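Beta-N-acetylhexosaminidase (Streptomyces plicatus, PDB 5FD0) probably cleaves terminal non-reducing N-acetylhexosamine residues from beta-linked glycans as a family 20 glycoside hydrolase, and holds N-acetylglucosamine in its active site here. Local coordinates at residues V166-F171 with W448-S453; T280-S285 with G318-S323; T398-K403 with P464-V469. All coordinates share one frame; numbering follows the deposited sequence.

Contact 1 (V166-F171 with W448-S453); sequences VSRHFF and WTETLS. With NAG (2-acetamido-2-deoxy-beta-D-glucopyranose), chain B.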
loop_
_atom_site.group_PDB
_atom_site.type_symbol
_atom_site.label_atom_id
_atom_site.label_comp_id
_atom_site.label_asym_id
_atom_site.label_seq_id
_atom_site.Cartn_x
_atom_site.Cartn_y
_atom_site.Cartn_z
ATOM N N VAL A 166 -8.054 -7.337 -5.825
ATOM C CA VAL A 166 -8.157 -8.793 -5.935
ATOM C C VAL A 166 -9.521 -9.217 -6.472
ATOM O O VAL A 166 -9.839 -10.413 -6.488
ATOM C CB VAL A 166 -7.843 -9.488 -4.601
ATOM C CG1 VAL A 166 -6.422 -9.181 -4.151
ATOM C CG2 VAL A 166 -8.865 -9.127 -3.536
ATOM N N SER A 167 -10.326 -8.257 -6.936
ATOM C CA SER A 167 -11.629 -8.532 -7.530
ATOM C C SER A 167 -11.521 -8.808 -9.024
ATOM O O SER A 167 -12.155 -9.741 -9.528
ATOM C CB SER A 167 -12.571 -7.351 -7.299
ATOM O OG SER A 167 -12.843 -7.157 -5.915
ATOM N N ARG A 168 -10.722 -8.025 -9.747
ATOM C CA ARG A 168 -10.696 -8.177 -11.197
ATOM C C ARG A 168 -9.964 -9.453 -11.590
ATOM O O ARG A 168 -10.472 -10.246 -12.382
ATOM C CB ARG A 168 -10.083 -6.942 -11.844
ATOM C CG ARG A 168 -11.104 -5.853 -12.092
ATOM C CD ARG A 168 -11.978 -5.516 -10.877
ATOM N NE ARG A 168 -12.915 -4.450 -11.237
ATOM C CZ ARG A 168 -12.625 -3.146 -11.213
ATOM N NH1 ARG A 168 -11.428 -2.740 -10.795
ATOM N NH2 ARG A 168 -13.535 -2.241 -11.604
ATOM N N HIS A 169 -8.775 -9.678 -11.038
ATOM C CA HIS A 169 -8.209 -11.015 -10.951
ATOM C C HIS A 169 -7.897 -11.301 -9.496
ATOM O O HIS A 169 -7.361 -10.447 -8.789
ATOM C CB HIS A 169 -6.940 -11.196 -11.765
ATOM C CG HIS A 169 -7.177 -11.171 -13.242
ATOM N ND1 HIS A 169 -7.164 -10.008 -13.968
ATOM C CD2 HIS A 169 -7.471 -12.156 -14.121
ATOM C CE1 HIS A 169 -7.410 -10.275 -15.241
ATOM N NE2 HIS A 169 -7.608 -11.573 -15.359
ATOM N N PHE A 170 -8.258 -12.504 -9.069
ATOM C CA PHE A 170 -8.033 -12.921 -7.696
ATOM C C PHE A 170 -6.562 -13.259 -7.492
ATOM O O PHE A 170 -5.914 -13.852 -8.361
ATOM C CB PHE A 170 -8.879 -14.144 -7.365
ATOM C CG PHE A 170 -8.705 -14.637 -5.961
ATOM C CD1 PHE A 170 -9.115 -13.863 -4.890
ATOM C CD2 PHE A 170 -8.147 -15.879 -5.715
ATOM C CE1 PHE A 170 -8.973 -14.328 -3.596
ATOM C CE2 PHE A 170 -8.018 -16.349 -4.429
ATOM C CZ PHE A 170 -8.430 -15.583 -3.384
ATOM N N PHE A 171 -6.048 -12.883 -6.339
ATOM C CA PHE A 171 -4.723 -13.283 -5.902
ATOM C C PHE A 171 -4.880 -13.928 -4.533
ATOM O O PHE A 171 -5.539 -13.362 -3.661
ATOM C CB PHE A 171 -3.780 -12.084 -5.877
ATOM C CG PHE A 171 -3.467 -11.561 -7.254
ATOM C CD1 PHE A 171 -4.296 -10.618 -7.857
ATOM C CD2 PHE A 171 -2.392 -12.061 -7.969
ATOM C CE1 PHE A 171 -4.018 -10.146 -9.161
ATOM C CE2 PHE A 171 -2.116 -11.612 -9.251
ATOM C CZ PHE A 171 -2.932 -10.648 -9.855
ATOM N N TRP A 448 -4.858 -1.616 -9.872
ATOM C CA TRP A 448 -6.030 -2.295 -10.404
ATOM C C TRP A 448 -5.604 -3.457 -11.302
ATOM O O TRP A 448 -4.533 -3.437 -11.912
ATOM C CB TRP A 448 -6.910 -1.302 -11.183
ATOM C CG TRP A 448 -7.334 -0.133 -10.344
ATOM C CD1 TRP A 448 -6.766 1.086 -10.303
ATOM C CD2 TRP A 448 -8.396 -0.113 -9.391
ATOM N NE1 TRP A 448 -7.409 1.887 -9.386
ATOM C CE2 TRP A 448 -8.415 1.162 -8.808
ATOM C CE3 TRP A 448 -9.328 -1.048 -8.979
ATOM C CZ2 TRP A 448 -9.349 1.529 -7.849
ATOM C CZ3 TRP A 448 -10.268 -0.682 -8.013
ATOM C CH2 TRP A 448 -10.271 0.598 -7.466
ATOM N N THR A 449 -6.455 -4.491 -11.393
ATOM C CA THR A 449 -5.976 -5.730 -12.006
ATOM C C THR A 449 -6.821 -6.226 -13.182
ATOM O O THR A 449 -6.739 -7.407 -13.531
ATOM C CB THR A 449 -5.834 -6.814 -10.936
ATOM O OG1 THR A 449 -7.067 -6.990 -10.232
ATOM C CG2 THR A 449 -4.720 -6.422 -9.976
ATOM N N GLU A 450 -7.556 -5.347 -13.867
ATOM C CA GLU A 450 -8.213 -5.746 -15.116
ATOM C C GLU A 450 -7.266 -6.470 -16.062
ATOM O O GLU A 450 -7.672 -7.413 -16.744
ATOM C CB GLU A 450 -8.788 -4.536 -15.861
ATOM C CG GLU A 450 -10.072 -4.021 -15.307
ATOM C CD GLU A 450 -9.859 -2.896 -14.295
ATOM O OE1 GLU A 450 -8.774 -2.845 -13.677
ATOM O OE2 GLU A 450 -10.770 -2.067 -14.132
ATOM N N THR A 451 -6.009 -6.029 -16.141
ATOM C CA THR A 451 -5.077 -6.535 -17.139
ATOM C C THR A 451 -3.986 -7.420 -16.559
ATOM O O THR A 451 -3.114 -7.863 -17.307
ATOM C CB THR A 451 -4.414 -5.377 -17.907
ATOM O OG1 THR A 451 -3.463 -4.702 -17.074
ATOM C CG2 THR A 451 -5.440 -4.383 -18.430
ATOM N N LEU A 452 -4.021 -7.699 -15.258
ATOM C CA LEU A 452 -2.902 -8.300 -14.549
ATOM C C LEU A 452 -3.404 -9.541 -13.835
ATOM O O LEU A 452 -4.283 -9.450 -12.976
ATOM C CB LEU A 452 -2.288 -7.328 -13.544
ATOM C CG LEU A 452 -1.977 -5.902 -14.069
ATOM C CD1 LEU A 452 -1.529 -4.980 -12.925
ATOM C CD2 LEU A 452 -0.912 -5.935 -15.179
ATOM N N SER A 453 -2.839 -10.681 -14.177
ATOM C CA SER A 453 -3.338 -11.934 -13.646
ATOM C C SER A 453 -2.263 -12.785 -12.984
ATOM O O SER A 453 -2.584 -13.878 -12.510
ATOM C CB SER A 453 -4.030 -12.751 -14.761
ATOM O OG SER A 453 -3.121 -13.081 -15.777
HETATM C C1 NAG B . -11.415 3.549 -12.496
HETATM C C2 NAG B . -12.239 2.630 -11.574
HETATM C C3 NAG B . -11.611 1.302 -11.251
HETATM C C4 NAG B . -10.905 0.688 -12.407
HETATM C C5 NAG B . -9.851 1.715 -12.778
HETATM C C6 NAG B . -8.833 1.259 -13.773
HETATM C C7 NAG B . -11.605 3.853 -9.531
HETATM C C8 NAG B . -12.052 4.494 -8.239
HETATM N N2 NAG B . -12.554 3.306 -10.316
HETATM O O1 NAG B . -12.285 4.217 -13.318
HETATM O O3 NAG B . -12.651 0.377 -10.834
HETATM O O4 NAG B . -10.326 -0.552 -12.013
HETATM O O5 NAG B . -10.532 2.853 -13.367
HETATM O O6 NAG B . -7.818 2.226 -13.907
HETATM O O7 NAG B . -10.451 3.849 -9.822
HETATM O O HOH W 1 -5.490 -14.220 -11.210
#
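Bends at chi2 in both Arg-168 (50°) and Glu-450 (93°) turn the two side chains the same way, and they run side by side, Arg-168 CG 3.8 Å from Glu-450 CG, until both heads reach the sugar. The guanidinium meets NAG with its edge, Arg-168 NH2 bonding NAG O3 at 2.9 Å and NH1 bonding NAG O4 at 2.7 Å. That O4 hydroxyl in turn donates to Glu-450 OE2 at 2.6 Å, so a residue of each segment grips it. OE2 lies over a guanidinium face, where no N-H points at it, making the Arg-168 to Glu-450 salt bridge one of charge alone; Asp-165 and Asp-197 supply further carboxylates. Trp-448 sets a ring face against the sugar.

Farther along, His-169 ND1 donates in its ring plane to Thr-449 O at 2.7 Å, almost in line with the carbonyl. The same oxygen closes the type I turn through Leu-452 N. Ser-453 CB makes a CH-pi contact over the imidazole, 3.8 Å from the His-169 centroid. Joining loops that follow adjacent strands 159-165 and 440-447, the contact builds one wall of the sugar-binding pocket at the mouth of the family 20 TIM barrel.

Contact 2 (T280-S285 with G318-S323); sequences TKVGFS and GDEAHS. With NAG (2-acetamido-2-deoxy-beta-D-glucopyranose), chain B.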
loop_
_atom_site.group_PDB
_atom_site.type_symbol
_atom_site.label_atom_id
_atom_site.label_comp_id
_atom_site.label_asym_id
_atom_site.label_seq_id
_atom_site.Cartn_x
_atom_site.Cartn_y
_atom_site.Cartn_z
ATOM N N THR A 280 -14.625 -5.828 -18.652
ATOM C CA THR A 280 -13.862 -4.793 -17.970
ATOM C C THR A 280 -14.533 -3.425 -17.975
ATOM O O THR A 280 -13.868 -2.431 -17.669
ATOM C CB THR A 280 -12.468 -4.671 -18.582
ATOM O OG1 THR A 280 -12.575 -4.453 -19.981
ATOM C CG2 THR A 280 -11.672 -5.912 -18.332
ATOM N N LYS A 281 -15.820 -3.342 -18.299
ATOM C CA LYS A 281 -16.534 -2.080 -18.195
ATOM C C LYS A 281 -16.788 -1.734 -16.730
ATOM O O LYS A 281 -16.760 -2.589 -15.851
ATOM C CB LYS A 281 -17.848 -2.137 -18.996
ATOM C CG LYS A 281 -17.608 -2.046 -20.533
ATOM C CD LYS A 281 -18.497 -3.008 -21.367
ATOM C CE LYS A 281 -17.960 -4.468 -21.344
ATOM N NZ LYS A 281 -18.947 -5.571 -21.349
ATOM N N VAL A 282 -17.014 -0.440 -16.477
ATOM C CA VAL A 282 -17.342 0.081 -15.155
ATOM C C VAL A 282 -18.584 0.940 -15.282
ATOM O O VAL A 282 -18.853 1.510 -16.343
ATOM C CB VAL A 282 -16.198 0.942 -14.543
ATOM C CG1 VAL A 282 -14.930 0.178 -14.498
ATOM C CG2 VAL A 282 -15.962 2.213 -15.356
ATOM N N GLY A 283 -19.322 1.055 -14.181
ATOM C CA GLY A 283 -20.382 2.030 -14.053
ATOM C C GLY A 283 -21.783 1.493 -14.252
ATOM O O GLY A 283 -22.742 2.241 -14.074
ATOM N N PHE A 284 -21.938 0.219 -14.588
ATOM C CA PHE A 284 -23.231 -0.288 -15.031
ATOM C C PHE A 284 -24.064 -0.946 -13.934
ATOM O O PHE A 284 -25.245 -1.193 -14.155
ATOM C CB PHE A 284 -23.015 -1.283 -16.165
ATOM C CG PHE A 284 -22.232 -2.500 -15.770
ATOM C CD1 PHE A 284 -22.869 -3.590 -15.213
ATOM C CD2 PHE A 284 -20.859 -2.554 -15.967
ATOM C CE1 PHE A 284 -22.168 -4.709 -14.856
ATOM C CE2 PHE A 284 -20.145 -3.671 -15.611
ATOM C CZ PHE A 284 -20.803 -4.758 -15.059
ATOM N N SER A 285 -23.488 -1.258 -12.776
ATOM C CA SER A 285 -24.187 -1.956 -11.701
ATOM C C SER A 285 -24.623 -1.004 -10.589
ATOM O O SER A 285 -23.976 0.009 -10.316
ATOM C CB SER A 285 -23.278 -3.039 -11.108
ATOM O OG SER A 285 -22.044 -2.484 -10.654
ATOM N N GLY A 318 -17.823 3.862 -3.310
ATOM C CA GLY A 318 -18.686 4.947 -3.763
ATOM C C GLY A 318 -18.372 5.497 -5.130
ATOM O O GLY A 318 -19.016 6.477 -5.553
ATOM N N ASP A 319 -17.393 4.925 -5.825
ATOM C CA ASP A 319 -17.019 5.382 -7.151
ATOM C C ASP A 319 -17.952 4.818 -8.229
ATOM O O ASP A 319 -18.487 3.705 -8.122
ATOM C CB ASP A 319 -15.584 4.962 -7.483
ATOM C CG ASP A 319 -15.426 3.466 -7.487
ATOM O OD1 ASP A 319 -15.778 2.859 -6.440
ATOM O OD2 ASP A 319 -15.021 2.898 -8.537
ATOM N N GLU A 320 -18.146 5.616 -9.274
ATOM C CA GLU A 320 -18.739 5.155 -10.520
ATOM C C GLU A 320 -20.069 4.445 -10.296
ATOM O O GLU A 320 -20.387 3.440 -10.939
ATOM C CB GLU A 320 -17.745 4.269 -11.275
ATOM C CG GLU A 320 -16.507 5.058 -11.744
ATOM C CD GLU A 320 -15.387 4.186 -12.309
ATOM O OE1 GLU A 320 -15.290 2.992 -11.929
ATOM O OE2 GLU A 320 -14.598 4.697 -13.146
ATOM N N ALA A 321 -20.880 4.997 -9.396
ATOM C CA ALA A 321 -22.248 4.539 -9.224
ATOM C C ALA A 321 -23.136 5.195 -10.287
ATOM O O ALA A 321 -24.126 5.872 -10.004
ATOM C CB ALA A 321 -22.742 4.841 -7.813
ATOM N N HIS A 322 -22.768 4.948 -11.541
ATOM C CA HIS A 322 -23.382 5.643 -12.666
ATOM C C HIS A 322 -24.748 5.081 -13.048
ATOM O O HIS A 322 -25.420 5.667 -13.894
ATOM C CB HIS A 322 -22.429 5.612 -13.844
ATOM C CG HIS A 322 -21.170 6.390 -13.594
ATOM N ND1 HIS A 322 -21.155 7.544 -12.839
ATOM C CD2 HIS A 322 -19.889 6.177 -13.981
ATOM C CE1 HIS A 322 -19.921 8.013 -12.781
ATOM N NE2 HIS A 322 -19.135 7.201 -13.461
ATOM N N SER A 323 -25.186 3.978 -12.444
ATOM C CA SER A 323 -26.558 3.510 -12.609
ATOM C C SER A 323 -27.384 3.837 -11.387
ATOM O O SER A 323 -28.469 3.284 -11.213
ATOM C CB SER A 323 -26.605 2.011 -12.898
ATOM O OG SER A 323 -25.976 1.736 -14.155
HETATM C C1 NAG B . -11.415 3.549 -12.496
HETATM C C2 NAG B . -12.239 2.630 -11.574
HETATM C C3 NAG B . -11.611 1.302 -11.251
HETATM C C4 NAG B . -10.905 0.688 -12.407
HETATM C C5 NAG B . -9.851 1.715 -12.778
HETATM C C6 NAG B . -8.833 1.259 -13.773
HETATM C C7 NAG B . -11.605 3.853 -9.531
HETATM C C8 NAG B . -12.052 4.494 -8.239
HETATM N N2 NAG B . -12.554 3.306 -10.316
HETATM O O1 NAG B . -12.285 4.217 -13.318
HETATM O O3 NAG B . -12.651 0.377 -10.834
HETATM O O4 NAG B . -10.326 -0.552 -12.013
HETATM O O5 NAG B . -10.532 2.853 -13.367
HETATM O O6 NAG B . -7.818 2.226 -13.907
HETATM O O7 NAG B . -10.451 3.849 -9.822
HETATM O O HOH W 2 -21.396 0.655 -10.997
#
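Glu-320 reaches past Val-282 to the sugar. Its CB sets out toward segment 280-285, and an extended chain (chi2 171°) carries the carboxylate up to NAG, with Glu-320 CD 3.3 Å from NAG O1. At the fork, Glu-320 OE1 lies 3.4 Å from Val-282 CB and also close to NAG C2 and N2; it is hydrogen-bonded to His-256, which probably limits rotation of the carboxylate. OE2 takes the O1 hydroxyl of NAG; the modelled separation is very short, and its exact value is doubtful.

Next to it, Asp-319 OD2 accepts from NAG N2 at 3.1 Å, while its CB packs 3.6 Å from the acetamido methyl, NAG C8. With an alanine at Asp-319, N2 would probably lose this acceptor, leaving the acetamido group to rely more on its bond to Tyr-399.

Away from the sugar, the backbones meet: Gly-283 CA directs a nearly straight C-H at Glu-320 O (3.4 Å, 171°), and a water bridges that oxygen to Ser-285 O. Ser-323 OG sits close to the carbonyls of Gly-283 and Phe-284. Adjacent acids at the acetamido nitrogen and anomeric oxygen are consistent with the substrate-assisted mechanism of family 20, in which the aspartate probably orients the acetamide and the glutamate probably serves as acid/base.

Contact 3 (T398-K403 with P464-V469); sequences TYLDMK and PRLPGV. With NAG (2-acetamido-2-deoxy-beta-D-glucopyranose), chain B.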
loop_
_atom_site.group_PDB
_atom_site.type_symbol
_atom_site.label_atom_id
_atom_site.label_comp_id
_atom_site.label_asym_id
_atom_site.label_seq_id
_atom_site.Cartn_x
_atom_site.Cartn_y
_atom_site.Cartn_z
ATOM N N THR A 398 -0.640 8.100 -9.575
ATOM C CA THR A 398 -0.283 6.968 -8.713
ATOM C C THR A 398 -1.121 5.724 -8.965
ATOM O O THR A 398 -1.024 4.761 -8.190
ATOM C CB THR A 398 -0.413 7.362 -7.241
ATOM O OG1 THR A 398 -1.793 7.552 -6.928
ATOM C CG2 THR A 398 0.348 8.655 -6.953
ATOM N N TYR A 399 -1.947 5.710 -10.008
ATOM C CA TYR A 399 -2.598 4.477 -10.478
ATOM C C TYR A 399 -1.555 3.628 -11.192
ATOM O O TYR A 399 -1.128 3.939 -12.307
ATOM C CB TYR A 399 -3.779 4.806 -11.389
ATOM C CG TYR A 399 -5.074 5.000 -10.670
ATOM C CD1 TYR A 399 -5.115 5.606 -9.407
ATOM C CD2 TYR A 399 -6.275 4.584 -11.240
ATOM C CE1 TYR A 399 -6.303 5.784 -8.764
ATOM C CE2 TYR A 399 -7.473 4.759 -10.589
ATOM C CZ TYR A 399 -7.473 5.350 -9.349
ATOM O OH TYR A 399 -8.648 5.494 -8.694
ATOM N N LEU A 400 -1.097 2.569 -10.517
ATOM C CA LEU A 400 -0.009 1.735 -11.013
ATOM C C LEU A 400 -0.424 0.839 -12.176
ATOM O O LEU A 400 0.446 0.266 -12.839
ATOM C CB LEU A 400 0.545 0.859 -9.863
ATOM C CG LEU A 400 1.179 1.670 -8.735
ATOM C CD1 LEU A 400 1.504 0.726 -7.575
ATOM C CD2 LEU A 400 2.438 2.382 -9.185
ATOM N N ASP A 401 -1.712 0.723 -12.446
ATOM C CA ASP A 401 -2.180 0.047 -13.636
ATOM C C ASP A 401 -2.096 0.910 -14.882
ATOM O O ASP A 401 -2.343 0.386 -15.971
ATOM C CB ASP A 401 -3.626 -0.451 -13.458
ATOM C CG ASP A 401 -4.648 0.684 -13.310
ATOM O OD1 ASP A 401 -4.397 1.633 -12.529
ATOM O OD2 ASP A 401 -5.729 0.606 -13.952
ATOM N N MET A 402 -1.780 2.197 -14.767
ATOM C CA MET A 402 -1.742 3.043 -15.957
ATOM C C MET A 402 -0.460 2.804 -16.756
ATOM O O MET A 402 0.630 2.683 -16.195
ATOM C CB MET A 402 -1.861 4.514 -15.594
ATOM C CG MET A 402 -2.769 5.304 -16.582
ATOM S SD MET A 402 -4.466 4.692 -16.725
ATOM C CE MET A 402 -5.004 4.778 -15.016
ATOM N N LYS A 403 -0.605 2.718 -18.080
ATOM C CA LYS A 403 0.541 2.539 -18.967
ATOM C C LYS A 403 1.559 3.654 -18.797
ATOM O O LYS A 403 1.215 4.820 -18.564
ATOM C CB LYS A 403 0.097 2.490 -20.447
ATOM C CG LYS A 403 -0.738 1.248 -20.755
ATOM C CD LYS A 403 -1.110 1.166 -22.226
ATOM C CE LYS A 403 -1.784 -0.146 -22.548
ATOM N NZ LYS A 403 -2.353 -0.050 -23.893
ATOM N N PRO A 464 8.848 0.712 -11.667
ATOM C CA PRO A 464 9.483 1.441 -10.563
ATOM C C PRO A 464 8.740 2.624 -9.952
ATOM O O PRO A 464 9.396 3.365 -9.226
ATOM C CB PRO A 464 10.786 1.927 -11.215
ATOM C CG PRO A 464 10.340 2.268 -12.621
ATOM C CD PRO A 464 9.205 1.293 -12.969
ATOM N N ARG A 465 7.435 2.795 -10.172
ATOM C CA ARG A 465 6.739 3.941 -9.592
ATOM C C ARG A 465 6.368 3.738 -8.118
ATOM O O ARG A 465 6.172 4.719 -7.402
ATOM C CB ARG A 465 5.478 4.270 -10.399
ATOM C CG ARG A 465 5.766 4.774 -11.846
ATOM C CD ARG A 465 4.516 4.840 -12.699
ATOM N NE ARG A 465 3.916 3.516 -12.922
ATOM C CZ ARG A 465 2.948 3.252 -13.798
ATOM N NH1 ARG A 465 2.454 4.213 -14.586
ATOM N NH2 ARG A 465 2.469 2.014 -13.904
ATOM N N LEU A 466 6.255 2.494 -7.649
ATOM C CA LEU A 466 5.851 2.260 -6.265
ATOM C C LEU A 466 6.733 2.982 -5.245
ATOM O O LEU A 466 6.182 3.595 -4.314
ATOM C CB LEU A 466 5.809 0.748 -6.014
ATOM C CG LEU A 466 5.398 0.280 -4.621
ATOM C CD1 LEU A 466 3.900 0.414 -4.459
ATOM C CD2 LEU A 466 5.829 -1.157 -4.372
ATOM N N PRO A 467 8.067 2.921 -5.313
ATOM C CA PRO A 467 8.880 3.639 -4.307
ATOM C C PRO A 467 8.671 5.139 -4.338
ATOM O O PRO A 467 8.758 5.789 -3.292
ATOM C CB PRO A 467 10.327 3.291 -4.677
ATOM C CG PRO A 467 10.248 2.218 -5.682
ATOM C CD PRO A 467 8.899 2.205 -6.294
ATOM N N GLY A 468 8.385 5.702 -5.514
ATOM C CA GLY A 468 8.183 7.139 -5.607
ATOM C C GLY A 468 6.960 7.603 -4.846
ATOM O O GLY A 468 7.002 8.620 -4.145
ATOM N N VAL A 469 5.866 6.839 -4.919
ATOM C CA VAL A 469 4.691 7.255 -4.163
ATOM C C VAL A 469 4.952 7.113 -2.659
ATOM O O VAL A 469 4.467 7.915 -1.853
ATOM C CB VAL A 469 3.439 6.475 -4.600
ATOM C CG1 VAL A 469 2.177 6.999 -3.830
ATOM C CG2 VAL A 469 3.232 6.590 -6.106
HETATM C C1 NAG B . -11.415 3.549 -12.496
HETATM C C2 NAG B . -12.239 2.630 -11.574
HETATM C C3 NAG B . -11.611 1.302 -11.251
HETATM C C4 NAG B . -10.905 0.688 -12.407
HETATM C C5 NAG B . -9.851 1.715 -12.778
HETATM C C6 NAG B . -8.833 1.259 -13.773
HETATM C C7 NAG B . -11.605 3.853 -9.531
HETATM C C8 NAG B . -12.052 4.494 -8.239
HETATM N N2 NAG B . -12.554 3.306 -10.316
HETATM O O1 NAG B . -12.285 4.217 -13.318
HETATM O O3 NAG B . -12.651 0.377 -10.834
HETATM O O4 NAG B . -10.326 -0.552 -12.013
HETATM O O5 NAG B . -10.532 2.853 -13.367
HETATM O O6 NAG B . -7.818 2.226 -13.907
HETATM O O7 NAG B . -10.451 3.849 -9.822
#
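Arg-465 closes on the carbonyl of Met-402 with both terminal nitrogens, and this fork is the tight part of the contact. Arg-465 NH1 and NH2 lie 2.9 Å and 3.0 Å from Met-402 O, and the oxygen sits within a few degrees of the guanidinium plane. The two bonds differ at the acceptor: NH2 arrives in the carbonyl plane, whereas NH1 stands 35° above it. A bend at chi3 (-64°) swings the guanidinium toward the turn after the aliphatic chain has passed Leu-400, whose CD2 touches Arg-465 CB at 3.8 Å as the two side chains slide by in opposite directions. Met-461 O takes a further bond from NH2.

Beside it the contact is apolar, mostly between branch ends. Leu-400 CD1 meets Leu-466 CD1 at 3.9 Å, and Thr-398 CG2 abuts Val-469 CG2 at 3.6 Å where the two side chains cross at about a right angle. The loose end is at Lys-403, which turns its CB away and is partly exposed.

The type I turn from Tyr-399 to Met-402 directs two other side chains at the sugar: Tyr-399 OH donates to NAG O7 at 2.7 Å, and NAG O6 donates to Asp-401 OD2 at 2.6 Å. The chemistry is thus divided. A buried guanidinium bound to main-chain carbonyls, whose dipoles probably stabilise its positive charge, fixes the side of the loop away from the sugar against segment 464-469, which leads into helix 466-474, while Tyr-399 and Asp-401 hold the acetamido oxygen and the 6-hydroxyl.

How the contacts relate
Contacts 1 and 3 are buried, whereas contact 2 is only partly so and lies farthest from the centre of the chain. All three belong to the catalytic barrel and border one NAG, but on different parts of it: contact 1 takes the 3- and 4-hydroxyls, contact 2 the anomeric oxygen and amide nitrogen, contact 3 the amide oxygen and O6. Contacts 1 and 2 join loop to loop, while contact 3 backs a loop with a helix. Contact 1 combines a charge pair with histidine-to-threonine hydrogen bonds, contact 2 relies on backbone and water, contact 3 on an arginine fork with aliphatic packing. Glu-450 packs on Thr-280 and Arg-168 on Val-282, linking 1 with 2; Trp-448 packs against Tyr-399 and Asp-401, linking 1 with 3.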